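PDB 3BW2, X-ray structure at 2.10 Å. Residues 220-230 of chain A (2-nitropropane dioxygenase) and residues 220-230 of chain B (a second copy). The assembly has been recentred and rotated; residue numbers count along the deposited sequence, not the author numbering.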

# COMPACT_ATOMS: atom_id res chain seq x y z
N GLY A 220 -13.07 5.34 11.02
CA GLY A 220 -13.48 4.17 11.78
C GLY A 220 -13.71 2.95 10.91
O GLY A 220 -13.52 1.82 11.36
N GLY A 221 -14.13 3.17 9.66
CA GLY A 221 -14.36 2.05 8.77
C GLY A 221 -13.07 1.31 8.44
O GLY A 221 -13.08 0.10 8.19
N GLN A 222 -11.97 2.05 8.41
CA GLN A 222 -10.67 1.45 8.13
C GLN A 222 -10.22 0.68 9.36
O GLN A 222 -9.49 -0.30 9.25
N ILE A 223 -10.66 1.12 10.54
CA ILE A 223 -10.31 0.41 11.76
C ILE A 223 -11.04 -0.94 11.72
O ILE A 223 -10.47 -1.98 12.03
N ALA A 224 -12.31 -0.91 11.31
CA ALA A 224 -13.09 -2.14 11.21
C ALA A 224 -12.43 -3.04 10.17
O ALA A 224 -12.39 -4.26 10.32
N ALA A 225 -11.91 -2.42 9.12
CA ALA A 225 -11.25 -3.16 8.06
C ALA A 225 -10.06 -3.96 8.58
O ALA A 225 -9.96 -5.16 8.33
N VAL A 226 -9.16 -3.31 9.31
CA VAL A 226 -7.99 -4.02 9.83
C VAL A 226 -8.36 -5.09 10.85
O VAL A 226 -7.69 -6.12 10.95
N LEU A 227 -9.42 -4.85 11.62
CA LEU A 227 -9.85 -5.83 12.61
C LEU A 227 -10.33 -7.07 11.87
O LEU A 227 -10.02 -8.20 12.26
N ALA A 228 -11.08 -6.85 10.79
CA ALA A 228 -11.60 -7.95 9.98
C ALA A 228 -10.45 -8.75 9.39
O ALA A 228 -10.56 -9.96 9.19
N ALA A 229 -9.34 -8.07 9.12
CA ALA A 229 -8.17 -8.72 8.54
C ALA A 229 -7.23 -9.36 9.55
O ALA A 229 -6.16 -9.85 9.18
N GLY A 230 -7.60 -9.36 10.83
CA GLY A 230 -6.74 -9.99 11.82
C GLY A 230 -6.05 -9.11 12.86
O GLY A 230 -5.41 -9.64 13.77
N GLY B 220 -10.24 -14.48 2.51
CA GLY B 220 -11.59 -14.00 2.77
C GLY B 220 -11.63 -12.88 3.80
O GLY B 220 -12.50 -12.02 3.75
N GLY B 221 -10.68 -12.90 4.74
CA GLY B 221 -10.66 -11.86 5.76
C GLY B 221 -10.35 -10.49 5.16
O GLY B 221 -10.80 -9.46 5.67
N GLN B 222 -9.56 -10.49 4.09
CA GLN B 222 -9.21 -9.25 3.42
C GLN B 222 -10.42 -8.77 2.63
O GLN B 222 -10.60 -7.57 2.42
N ILE B 223 -11.26 -9.71 2.19
CA ILE B 223 -12.47 -9.34 1.46
C ILE B 223 -13.39 -8.64 2.47
O ILE B 223 -13.99 -7.61 2.17
N ALA B 224 -13.50 -9.20 3.67
CA ALA B 224 -14.33 -8.61 4.71
C ALA B 224 -13.77 -7.23 5.04
O ALA B 224 -14.52 -6.29 5.30
N ALA B 225 -12.44 -7.12 5.02
CA ALA B 225 -11.78 -5.87 5.31
C ALA B 225 -12.20 -4.77 4.34
O ALA B 225 -12.60 -3.68 4.77
N VAL B 226 -12.12 -5.03 3.04
CA VAL B 226 -12.50 -4.01 2.06
C VAL B 226 -13.98 -3.67 2.12
O VAL B 226 -14.37 -2.53 1.86
N LEU B 227 -14.82 -4.66 2.45
CA LEU B 227 -16.25 -4.41 2.55
C LEU B 227 -16.49 -3.45 3.71
O LEU B 227 -17.28 -2.50 3.60
N ALA B 228 -15.80 -3.68 4.81
CA ALA B 228 -15.92 -2.84 5.99
C ALA B 228 -15.49 -1.42 5.67
O ALA B 228 -16.00 -0.46 6.23
N ALA B 229 -14.54 -1.29 4.74
CA ALA B 229 -14.03 0.01 4.35
C ALA B 229 -14.83 0.71 3.26
O ALA B 229 -14.43 1.77 2.78
N GLY B 230 -15.95 0.12 2.84
CA GLY B 230 -16.76 0.77 1.82
C GLY B 230 -16.88 0.12 0.45
O GLY B 230 -17.64 0.60 -0.39

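The two helices come unusually close: their axes approach to 7.4 Å, and at the centre the CA atoms of Ala A225 and Ala B225 lie only 3.9 Å apart. At this distance, every side chain that comes within 4.5 Å of the other stretch is an alanine methyl. The helices, each spanning 220-228, run antiparallel at 172°, and an exact two-fold axis relates the copies, so each contact away from the centre occurs twice. The register confirms the arrangement: Gly A221 pairs with Ala B229 and Ala A229 with Gly B221, with the CA atoms of each pair 4.9 Å apart.

At the centre, the CA-to-CB bond of Ala A225 points sideways rather than straight at its mate. The two methyls therefore pass beside each other, with CB of Ala A225 and CB of Ala B225 4.2 Å apart, and each reaches the opposing backbone: Ala A225 O lies 3.2 Å from Ala B225 CB. That carbonyl already accepts the helical bond from Ala A229 N at 3.1 Å, so the methyl packs against an oxygen engaged within its own chain.

Ala A228 and Ala B228 point toward the partner and have the largest areas covered by it, about 50 Å² each. The methyl of Ala B228 sits over the backbone of the other helix, its CB 3.8 Å from Ala A225 N, and also meets Ala A224 CB at 4.0 Å and Ala A225 CB at 4.4 Å. Ala A224 likewise points toward the other stretch. Ala A229, just beyond the helix, is directed sideways, yet its CB touches Ala B225 CB at 4.1 Å.

Gly A221 has no side chain, and its backbone makes the contact: Gly A221 O is 3.6 Å from Ala B228 O and 4.0 Å from Ala B229 CA. An ideal CB here would point toward the partner, 3.4 Å from Ala B228 O, and would have room, so this contact alone does not demand glycine. Gly A230 differs. It closes a Schellman motif at phi 113°, where a CB would jam against the carbonyl oxygen of Ala A229; its N donates to Leu A227 O at 3.0 Å.

The larger side chains stay out of the seam. Gln A222 (chi1 m, chi2 t, chi3 -66°) and Val A226 (chi1 m) point away and make no contact within 4.5 Å. Ile A223 (m, t) is out of reach, and Leu A227 (m, t) starts sideways before its end leads away. The B copies adopt the same rotamers.

No hydrogen bond crosses between the stretches. The NE2 of each glutamine is hydrogen-bonded elsewhere in the structure and the OE1 to a residue bordering one of the stretches, so neither needs a partner across the contact. The 349 Å² buried, summed over both sides, comes from methyls against methyls, methyls against backbone, and backbone against backbone at Gly A221 and Gly B221.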

# COMPACT_ATOMS: atom_id res chain seq x y z
CB GLN A 222 -9.66 2.54 7.77
CG GLN A 222 -9.91 3.17 6.41
CD GLN A 222 -9.07 4.40 6.18
OE1 GLN A 222 -9.24 5.42 6.85
NE2 GLN A 222 -8.15 4.32 5.23
CB ILE A 223 -10.72 1.21 13.02
CG1 ILE A 223 -9.92 2.52 13.08
CG2 ILE A 223 -10.47 0.38 14.27
CD1 ILE A 223 -10.25 3.42 14.28
CB ALA A 224 -14.52 -1.82 10.78
CB ALA A 225 -10.78 -2.20 6.96
CB VAL A 226 -6.94 -3.06 10.45
CG1 VAL A 226 -6.43 -2.10 9.38
CG2 VAL A 226 -7.55 -2.29 11.63
CB LEU A 227 -10.99 -5.26 13.47
CG LEU A 227 -10.63 -4.08 14.38
CD1 LEU A 227 -11.86 -3.65 15.18
CD2 LEU A 227 -9.50 -4.48 15.31
CB ALA A 228 -12.48 -7.40 8.86
CB ALA A 229 -7.41 -7.72 7.67
CB GLN B 222 -8.01 -9.47 2.49
CG GLN B 222 -6.71 -9.69 3.24
CD GLN B 222 -5.59 -10.15 2.33
OE1 GLN B 222 -5.64 -11.25 1.79
NE2 GLN B 222 -4.58 -9.31 2.16
CB ILE B 223 -13.17 -10.58 0.85
CG1 ILE B 223 -12.25 -11.22 -0.21
CG2 ILE B 223 -14.49 -10.16 0.22
CD1 ILE B 223 -12.82 -12.47 -0.88
CB ALA B 224 -14.32 -9.48 5.96
CB ALA B 225 -10.26 -6.05 5.26
CB VAL B 226 -12.12 -4.42 0.62
CG1 VAL B 226 -10.61 -4.58 0.51
CG2 VAL B 226 -12.84 -5.70 0.21
CB LEU B 227 -17.01 -5.72 2.79
CG LEU B 227 -16.98 -6.75 1.65
CD1 LEU B 227 -17.79 -7.98 2.03
CD2 LEU B 227 -17.53 -6.12 0.38
CB ALA B 228 -15.05 -3.39 7.13
CB ALA B 229 -12.57 -0.11 3.93